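Local coordinates for response regulator receiver protein (Paraburkholderia phymatum, PDB 5TE9) that probably acts as a receiver-domain phosphoswitch that takes up a phosphoryl group in two-component signalling, at residues P45-G50 against M56-R61. Sequence-based numbering, arbitrary orientation.
Sequences PLHVAG and MEFLRR
A small aromatic contact between His-47 and Phe-58 joins an edge strand, 46-49, of the central sheet to helix 52-60, the helix that follows it in the chain. The two side chains cross at about a right angle: Phe-58 CZ lies over one face of the imidazole, while His-47 ND1 sits at the phenyl rim near its plane. Phe-58 CZ does most of the touching: it lies 3.5 Å from His-47 ND1, with His-47 CG and CB about as near. Phe-58 CE1 follows at 3.7 Å from His-47 ND1. The ring planes are inclined at 52° with centroids 5.1 Å apart, an oblique aromatic pair held by van der Waals contact without a hydrogen bond across it. Phe-58 reaches the strand because its CG stands anti to the backbone N (chi1 -162°), which carries the ring out from the helix. In the CheY-like receiver fold, a five-stranded parallel sheet of order 2-1-3-4-5 with helices on both sides, this is helix 52-60 packing on the neighbouring edge strand. Val-48 points away from Phe-58, and with Leu-46 it packs on helix 27-39, whereas His-47 and Ala-49 point toward helix 52-60. The imidazole is anchored at its far nitrogen, NE2, by a hydrogen bond to His-19 ND1 on the neighbouring strand 19-23. Phe-58, buried, also rests on Leu-21 of that strand and meets the His-65 ring edge-to-face, while Pro-69 touches both partners of the pair. Arg-61 then leaves helical geometry with positive phi in a Schellman motif, its N bonded back to Phe-58 O.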
ATOM      1  N   PRO A  45      11.627   3.066  -4.700  1.00 44.57           N
ATOM      2  CA  PRO A  45      13.050   3.007  -4.328  1.00 45.60           C
ATOM      3  C   PRO A  45      13.302   3.678  -2.991  1.00 43.72           C
ATOM      4  O   PRO A  45      12.942   4.838  -2.797  1.00 43.36           O
ATOM      5  CB  PRO A  45      13.753   3.761  -5.464  1.00 49.47           C
ATOM      6  CG  PRO A  45      12.816   3.697  -6.612  1.00 50.42           C
ATOM      7  CD  PRO A  45      11.419   3.604  -6.056  1.00 47.09           C
ATOM      8  N   LEU A  46      13.887   2.946  -2.058  1.00 45.24           N
ATOM      9  CA  LEU A  46      14.251   3.476  -0.752  1.00 40.17           C
ATOM     10  C   LEU A  46      15.743   3.787  -0.728  1.00 46.41           C
ATOM     11  O   LEU A  46      16.571   2.890  -0.929  1.00 53.04           O
ATOM     12  CB  LEU A  46      13.896   2.476   0.343  1.00 34.84           C
ATOM     13  CG  LEU A  46      14.424   2.853   1.726  1.00 37.97           C
ATOM     14  CD1 LEU A  46      13.882   4.228   2.247  1.00 31.67           C
ATOM     15  CD2 LEU A  46      14.044   1.730   2.649  1.00 39.65           C
ATOM     16  N   HIS A  47      16.084   5.050  -0.487  1.00 44.77           N
ATOM     17  CA  HIS A  47      17.469   5.479  -0.355  1.00 42.98           C
ATOM     18  C   HIS A  47      17.762   5.881   1.084  1.00 42.33           C
ATOM     19  O   HIS A  47      16.887   6.384   1.791  1.00 46.75           O
ATOM     20  CB  HIS A  47      17.766   6.654  -1.275  1.00 44.63           C
ATOM     21  CG  HIS A  47      17.495   6.378  -2.718  1.00 44.12           C
ATOM     22  ND1 HIS A  47      18.494   6.096  -3.621  1.00 43.43           N
ATOM     23  CD2 HIS A  47      16.338   6.363  -3.420  1.00 43.82           C
ATOM     24  CE1 HIS A  47      17.970   5.924  -4.819  1.00 44.17           C
ATOM     25  NE2 HIS A  47      16.662   6.071  -4.725  1.00 47.58           N
ATOM     26  N   VAL A  48      19.008   5.680   1.516  1.00 43.95           N
ATOM     27  CA  VAL A  48      19.367   5.859   2.916  1.00 40.31           C
ATOM     28  C   VAL A  48      20.607   6.729   3.007  1.00 52.64           C
ATOM     29  O   VAL A  48      21.578   6.512   2.272  1.00 55.74           O
ATOM     30  CB  VAL A  48      19.596   4.509   3.617  1.00 40.83           C
ATOM     31  CG1 VAL A  48      20.010   4.711   5.056  1.00 41.92           C
ATOM     32  CG2 VAL A  48      18.322   3.639   3.525  1.00 38.48           C
ATOM     33  N   ALA A  49      20.564   7.725   3.896  1.00 43.23           N
ATOM     34  CA  ALA A  49      21.730   8.495   4.297  1.00 46.32           C
ATOM     35  C   ALA A  49      21.857   8.385   5.807  1.00 55.07           C
ATOM     36  O   ALA A  49      20.857   8.521   6.525  1.00 53.02           O
ATOM     37  CB  ALA A  49      21.612   9.957   3.863  1.00 46.78           C
ATOM     38  N   GLY A  50      23.070   8.115   6.287  1.00 50.19           N
ATOM     39  CA  GLY A  50      23.306   7.868   7.691  1.00 51.61           C
ATOM     40  C   GLY A  50      23.707   9.074   8.512  1.00 61.69           C
ATOM     41  O   GLY A  50      23.913   8.945   9.722  1.00 63.63           O
ATOM     42  N   MET A  56      22.545  15.973   2.634  1.00 62.77           N
ATOM     43  CA  MET A  56      22.675  17.110   1.733  1.00 69.99           C
ATOM     44  C   MET A  56      23.455  16.748   0.472  1.00 72.66           C
ATOM     45  O   MET A  56      23.195  17.310  -0.595  1.00 75.23           O
ATOM     46  CB  MET A  56      23.340  18.276   2.463  1.00 70.59           C
ATOM     47  CG  MET A  56      22.574  18.707   3.694  1.00 67.73           C
ATOM     48  SD  MET A  56      20.826  18.969   3.323  1.00 60.79           S
ATOM     49  CE  MET A  56      20.941  20.322   2.146  1.00 59.75           C
ATOM     50  N   GLU A  57      24.410  15.825   0.573  1.00 70.39           N
ATOM     51  CA  GLU A  57      25.095  15.347  -0.624  1.00 71.89           C
ATOM     52  C   GLU A  57      24.110  14.693  -1.586  1.00 70.66           C
ATOM     53  O   GLU A  57      24.219  14.850  -2.808  1.00 74.00           O
ATOM     54  CB  GLU A  57      26.193  14.363  -0.229  1.00 72.60           C
ATOM     55  CG  GLU A  57      27.601  14.843  -0.488  1.00 78.79           C
ATOM     56  CD  GLU A  57      28.649  13.975   0.188  1.00 86.76           C
ATOM     57  OE1 GLU A  57      28.339  12.819   0.554  1.00 84.75           O
ATOM     58  OE2 GLU A  57      29.791  14.460   0.357  1.00 97.39           O
ATOM     59  N   PHE A  58      23.143  13.953  -1.040  1.00 63.98           N
ATOM     60  CA  PHE A  58      22.109  13.322  -1.852  1.00 58.80           C
ATOM     61  C   PHE A  58      21.204  14.358  -2.508  1.00 59.04           C
ATOM     62  O   PHE A  58      21.032  14.363  -3.731  1.00 54.68           O
ATOM     63  CB  PHE A  58      21.285  12.391  -0.975  1.00 59.13           C
ATOM     64  CG  PHE A  58      20.496  11.378  -1.746  1.00 55.34           C
ATOM     65  CD1 PHE A  58      21.086  10.191  -2.150  1.00 54.21           C
ATOM     66  CD2 PHE A  58      19.175  11.616  -2.070  1.00 54.60           C
ATOM     67  CE1 PHE A  58      20.356   9.251  -2.860  1.00 59.17           C
ATOM     68  CE2 PHE A  58      18.439  10.681  -2.776  1.00 53.40           C
ATOM     69  CZ  PHE A  58      19.031   9.499  -3.175  1.00 54.31           C
ATOM     70  N   LEU A  59      20.616  15.246  -1.705  1.00 52.33           N
ATOM     71  CA  LEU A  59      19.701  16.247  -2.241  1.00 52.18           C
ATOM     72  C   LEU A  59      20.374  17.098  -3.311  1.00 63.31           C
ATOM     73  O   LEU A  59      19.854  17.249  -4.425  1.00 63.55           O
ATOM     74  CB  LEU A  59      19.170  17.112  -1.099  1.00 51.28           C
ATOM     75  CG  LEU A  59      18.386  16.226  -0.124  1.00 54.29           C
ATOM     76  CD1 LEU A  59      17.995  16.999   1.111  1.00 54.97           C
ATOM     77  CD2 LEU A  59      17.157  15.626  -0.819  1.00 44.79           C
ATOM     78  N   ARG A  60      21.548  17.648  -2.998  1.00 64.95           N
ATOM     79  CA  ARG A  60      22.253  18.472  -3.965  1.00 73.78           C
ATOM     80  C   ARG A  60      22.840  17.648  -5.102  1.00 78.49           C
ATOM     81  O   ARG A  60      23.281  18.225  -6.103  1.00 86.12           O
ATOM     82  CB  ARG A  60      23.346  19.275  -3.251  1.00 77.68           C
ATOM     83  CG  ARG A  60      22.840  20.013  -2.020  1.00 76.83           C
ATOM     84  CD  ARG A  60      23.945  20.792  -1.336  1.00 86.82           C
ATOM     85  NE  ARG A  60      23.490  21.467  -0.120  1.00 92.03           N
ATOM     86  CZ  ARG A  60      22.768  22.585  -0.105  1.00 95.04           C
ATOM     87  NH1 ARG A  60      22.402  23.156  -1.243  1.00 96.70           N
ATOM     88  NH2 ARG A  60      22.408  23.132   1.051  1.00 95.54           N
ATOM     89  N   ARG A  61      22.847  16.323  -4.969  1.00 76.88           N
ATOM     90  CA  ARG A  61      23.349  15.417  -6.001  1.00 78.62           C
ATOM     91  C   ARG A  61      24.803  15.741  -6.331  1.00 80.75           C
ATOM     92  O   ARG A  61      25.169  15.993  -7.479  1.00 85.13           O
ATOM     93  CB  ARG A  61      22.441  15.446  -7.238  1.00 78.45           C
ATOM     94  CG  ARG A  61      20.969  15.170  -6.854  1.00 70.03           C
ATOM     95  CD  ARG A  61      20.003  15.091  -8.023  1.00 68.65           C
ATOM     96  NE  ARG A  61      19.712  16.397  -8.596  1.00 73.34           N
ATOM     97  CZ  ARG A  61      18.786  16.604  -9.523  1.00 72.63           C
ATOM     98  NH1 ARG A  61      18.063  15.586  -9.965  1.00 71.10           N
ATOM     99  NH2 ARG A  61      18.578  17.822 -10.006  1.00 73.38           N
TER